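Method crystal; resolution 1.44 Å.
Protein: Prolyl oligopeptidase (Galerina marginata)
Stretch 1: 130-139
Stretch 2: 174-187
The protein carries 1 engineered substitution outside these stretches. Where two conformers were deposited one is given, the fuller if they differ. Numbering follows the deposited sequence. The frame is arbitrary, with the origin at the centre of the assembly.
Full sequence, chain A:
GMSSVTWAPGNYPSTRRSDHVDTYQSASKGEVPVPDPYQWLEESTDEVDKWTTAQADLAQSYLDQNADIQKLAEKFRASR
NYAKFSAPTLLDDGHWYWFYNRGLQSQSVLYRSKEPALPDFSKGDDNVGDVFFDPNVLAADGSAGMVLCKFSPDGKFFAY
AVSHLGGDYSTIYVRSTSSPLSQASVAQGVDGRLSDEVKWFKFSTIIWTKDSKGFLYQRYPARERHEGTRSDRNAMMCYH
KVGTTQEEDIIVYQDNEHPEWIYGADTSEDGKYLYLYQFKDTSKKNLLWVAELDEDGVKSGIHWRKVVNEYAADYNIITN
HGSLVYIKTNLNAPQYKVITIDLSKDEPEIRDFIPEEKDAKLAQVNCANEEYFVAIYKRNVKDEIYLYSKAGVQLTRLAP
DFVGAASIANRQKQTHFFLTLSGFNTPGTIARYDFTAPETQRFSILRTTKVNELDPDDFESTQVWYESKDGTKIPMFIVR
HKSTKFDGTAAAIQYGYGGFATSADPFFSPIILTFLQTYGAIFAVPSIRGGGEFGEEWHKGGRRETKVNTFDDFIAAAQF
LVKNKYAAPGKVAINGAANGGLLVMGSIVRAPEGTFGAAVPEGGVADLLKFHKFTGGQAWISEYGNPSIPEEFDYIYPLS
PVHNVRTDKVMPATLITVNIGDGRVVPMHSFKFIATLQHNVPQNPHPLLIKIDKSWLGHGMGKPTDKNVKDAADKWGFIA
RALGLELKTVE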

# COMPACT_ATOMS: atom_id res chain seq x y z
N ASP A 130 18.67 22.99 -2.36
CA ASP A 130 19.15 22.94 -0.98
C ASP A 130 18.12 22.15 -0.16
O ASP A 130 16.95 22.04 -0.52
CB ASP A 130 19.23 24.35 -0.32
CG ASP A 130 19.98 25.41 -1.14
OD1 ASP A 130 21.12 25.14 -1.48
OD2 ASP A 130 19.39 26.49 -1.44
N VAL A 131 18.54 21.59 0.97
CA VAL A 131 17.62 20.90 1.86
C VAL A 131 16.59 21.89 2.36
O VAL A 131 16.92 22.96 2.86
CB VAL A 131 18.38 20.24 3.02
CG1 VAL A 131 17.42 19.70 4.07
CG2 VAL A 131 19.34 19.18 2.52
N PHE A 132 15.31 21.49 2.30
CA PHE A 132 14.23 22.15 3.00
C PHE A 132 13.79 21.37 4.23
O PHE A 132 13.65 21.94 5.32
CB PHE A 132 13.01 22.46 2.08
CG PHE A 132 11.80 22.81 2.84
CD1 PHE A 132 11.80 23.88 3.69
CD2 PHE A 132 10.66 22.01 2.83
CE1 PHE A 132 10.74 24.14 4.49
CE2 PHE A 132 9.61 22.27 3.60
CZ PHE A 132 9.60 23.34 4.43
N PHE A 133 13.58 20.07 4.10
CA PHE A 133 13.04 19.30 5.22
C PHE A 133 13.65 17.92 5.19
O PHE A 133 13.36 17.12 4.28
CB PHE A 133 11.51 19.24 5.18
CG PHE A 133 10.89 18.57 6.36
CD1 PHE A 133 10.67 19.29 7.52
CD2 PHE A 133 10.57 17.23 6.35
CE1 PHE A 133 10.11 18.71 8.65
CE2 PHE A 133 9.99 16.66 7.52
CZ PHE A 133 9.81 17.43 8.65
N ASP A 134 14.48 17.63 6.18
CA ASP A 134 15.16 16.34 6.31
C ASP A 134 14.49 15.54 7.43
O ASP A 134 14.76 15.80 8.62
CB ASP A 134 16.65 16.53 6.61
CG ASP A 134 17.41 15.23 6.69
OD1 ASP A 134 16.74 14.18 6.71
OD2 ASP A 134 18.66 15.26 6.74
N PRO A 135 13.60 14.61 7.13
CA PRO A 135 12.90 13.92 8.22
C PRO A 135 13.84 13.09 9.08
O PRO A 135 13.45 12.70 10.20
CB PRO A 135 11.88 13.04 7.49
CG PRO A 135 12.03 13.22 6.12
CD PRO A 135 13.18 14.13 5.81
N ASN A 136 15.05 12.78 8.61
CA ASN A 136 15.93 11.99 9.42
C ASN A 136 16.35 12.74 10.67
O ASN A 136 16.88 12.10 11.59
CB ASN A 136 17.16 11.57 8.61
CG ASN A 136 16.81 10.77 7.37
OD1 ASN A 136 16.51 9.57 7.46
ND2 ASN A 136 16.86 11.39 6.23
N VAL A 137 16.22 14.06 10.72
CA VAL A 137 16.61 14.76 11.93
C VAL A 137 15.45 15.01 12.89
O VAL A 137 15.63 15.68 13.91
CB VAL A 137 17.37 16.05 11.63
CG1 VAL A 137 18.55 15.78 10.72
CG2 VAL A 137 16.50 17.06 11.04
N LEU A 138 14.27 14.46 12.59
CA LEU A 138 13.16 14.60 13.53
C LEU A 138 13.51 14.02 14.90
O LEU A 138 13.07 14.53 15.93
CB LEU A 138 11.89 13.97 12.95
CG LEU A 138 11.23 14.80 11.85
CD1 LEU A 138 10.27 13.91 11.11
CD2 LEU A 138 10.55 16.04 12.39
N ALA A 139 14.28 12.94 14.92
CA ALA A 139 14.89 12.41 16.14
C ALA A 139 16.31 11.95 15.80
O ALA A 139 16.51 11.20 14.85
CB ALA A 139 14.07 11.25 16.73
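Stretch 2 174-187: VRSTSSPLSQASVA

Stretch 2 enters as a strand, 174-176, makes a type I turn from S176 to S179, runs extended through P180 and L181, and enters a helix at Q183. Its extended part lies beside F132 to D134. The two chains run in the same direction here: F132 is nearest P180, F133 nearest L181 and D134 nearest S182, with CA-CA distances of 4.5, 4.8 and 5.3 Å.

L181 is the centre of the contact. Its backbone makes a single bridge with F133 through two hydrogen bonds. L181 N donates to F132 O at 2.8 Å, and D134 N donates to L181 O at 2.9 Å. The L181 side chain points toward stretch 1, with chi1 t and chi2 p. Its CD2 lies 3.5 Å from F133 CE1 and 3.8 Å from L138 CD2. Its CG lies 3.7 Å from V137 CG2.

F132 covers the most surface on stretch 1. Its CA-CB bond points away from stretch 2, but the t rotamer brings the ring back to the turn. F132 CE1 is 3.5 Å from T177 O and 3.9 Å from S176 O, the latter at the ring edge. R175 folds back on its own stretch: R175 NE donates to S179 O at 2.8 Å. R175 CD packs 3.9 Å from F133 CD1.

V137, in a 3-10 segment, points toward stretch 2 and meets the start of the helix. Its CG1 is 3.2 Å from Q183 NE2, and its CG2 is 4.1 Å from V186 CG2. S182 caps this helix, with S185 N donating to S182 OG at 2.9 Å. Two waters link the stretches at this end. One joins D134 OD2 (2.8 Å) to Q183 N (3.0 Å); the other joins D134 OD2 (2.5 Å) to Q183 NE2 (3.1 Å).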

# COMPACT_ATOMS: atom_id res chain seq x y z
N VAL A 174 3.49 22.16 11.86
CA VAL A 174 3.45 23.14 10.79
C VAL A 174 4.68 24.03 10.91
O VAL A 174 5.02 24.52 12.00
CB VAL A 174 2.19 24.01 10.83
CG1 VAL A 174 2.13 24.99 9.62
CG2 VAL A 174 0.94 23.15 10.93
N ARG A 175 5.30 24.27 9.77
CA ARG A 175 6.43 25.19 9.72
C ARG A 175 6.37 26.06 8.47
O ARG A 175 5.81 25.68 7.44
CB ARG A 175 7.81 24.50 9.79
CG ARG A 175 8.11 23.69 8.53
CD ARG A 175 9.26 22.72 8.70
NE ARG A 175 10.46 23.37 9.19
CZ ARG A 175 10.95 23.26 10.42
NH1 ARG A 175 10.42 22.48 11.35
NH2 ARG A 175 12.01 23.97 10.73
N SER A 176 6.94 27.26 8.57
CA SER A 176 7.09 28.12 7.42
C SER A 176 7.97 27.46 6.37
O SER A 176 8.98 26.82 6.70
CB SER A 176 7.76 29.42 7.86
OG SER A 176 8.08 30.18 6.69
N THR A 177 7.63 27.63 5.10
CA THR A 177 8.46 27.15 4.02
C THR A 177 9.82 27.85 3.94
O THR A 177 10.70 27.39 3.20
CB THR A 177 7.72 27.21 2.67
OG1 THR A 177 7.28 28.55 2.34
CG2 THR A 177 6.53 26.31 2.76
N SER A 178 9.96 28.97 4.63
CA SER A 178 11.22 29.70 4.73
C SER A 178 12.08 29.24 5.89
O SER A 178 13.13 29.82 6.13
CB SER A 178 10.93 31.19 4.91
OG SER A 178 10.35 31.42 6.18
N SER A 179 11.65 28.21 6.64
CA SER A 179 12.36 27.73 7.83
C SER A 179 12.74 26.27 7.62
O SER A 179 11.96 25.37 7.96
CB SER A 179 11.52 27.91 9.08
OG SER A 179 12.19 27.47 10.24
N PRO A 180 13.91 25.99 7.07
CA PRO A 180 14.29 24.60 6.82
C PRO A 180 14.50 23.81 8.12
O PRO A 180 14.73 24.36 9.20
CB PRO A 180 15.59 24.70 6.01
CG PRO A 180 15.97 26.08 5.98
CD PRO A 180 14.90 26.95 6.54
N LEU A 181 14.35 22.49 8.00
CA LEU A 181 14.72 21.56 9.05
C LEU A 181 15.83 20.71 8.45
O LEU A 181 15.58 19.87 7.59
CB LEU A 181 13.56 20.66 9.49
CG LEU A 181 13.94 19.74 10.65
CD1 LEU A 181 14.04 20.57 11.92
CD2 LEU A 181 12.90 18.62 10.81
N SER A 182 17.04 20.89 8.94
CA SER A 182 18.21 20.19 8.42
C SER A 182 19.17 19.96 9.57
O SER A 182 19.00 20.49 10.66
CB SER A 182 18.88 21.01 7.36
OG SER A 182 19.45 22.19 7.99
N GLN A 183 20.19 19.13 9.33
CA GLN A 183 21.21 18.95 10.35
C GLN A 183 21.83 20.29 10.74
O GLN A 183 22.08 20.54 11.94
CB GLN A 183 22.33 18.05 9.82
CG GLN A 183 21.92 16.65 9.55
CD GLN A 183 21.79 15.87 10.82
OE1 GLN A 183 21.95 16.41 11.92
NE2 GLN A 183 21.52 14.58 10.70
N ALA A 184 22.04 21.17 9.76
CA ALA A 184 22.63 22.48 10.05
C ALA A 184 21.68 23.32 10.88
O ALA A 184 22.08 23.92 11.89
CB ALA A 184 23.00 23.21 8.76
N SER A 185 20.41 23.35 10.52
CA SER A 185 19.48 24.23 11.22
C SER A 185 19.28 23.80 12.64
O SER A 185 19.16 24.66 13.53
CB SER A 185 18.14 24.32 10.47
OG SER A 185 17.35 23.16 10.68
N VAL A 186 19.23 22.49 12.92
CA VAL A 186 19.07 22.00 14.28
C VAL A 186 20.32 22.32 15.10
O VAL A 186 20.22 22.66 16.29
CB VAL A 186 18.76 20.48 14.27
CG1 VAL A 186 18.77 19.93 15.65
CG2 VAL A 186 17.41 20.18 13.58
N ALA A 187 21.51 22.18 14.52
CA ALA A 187 22.71 22.51 15.29
C ALA A 187 22.77 24.00 15.62
O ALA A 187 23.24 24.39 16.69
CB ALA A 187 23.92 22.10 14.47
O HOH W 1 19.83 17.84 6.69
O HOH W 2 20.27 13.71 7.95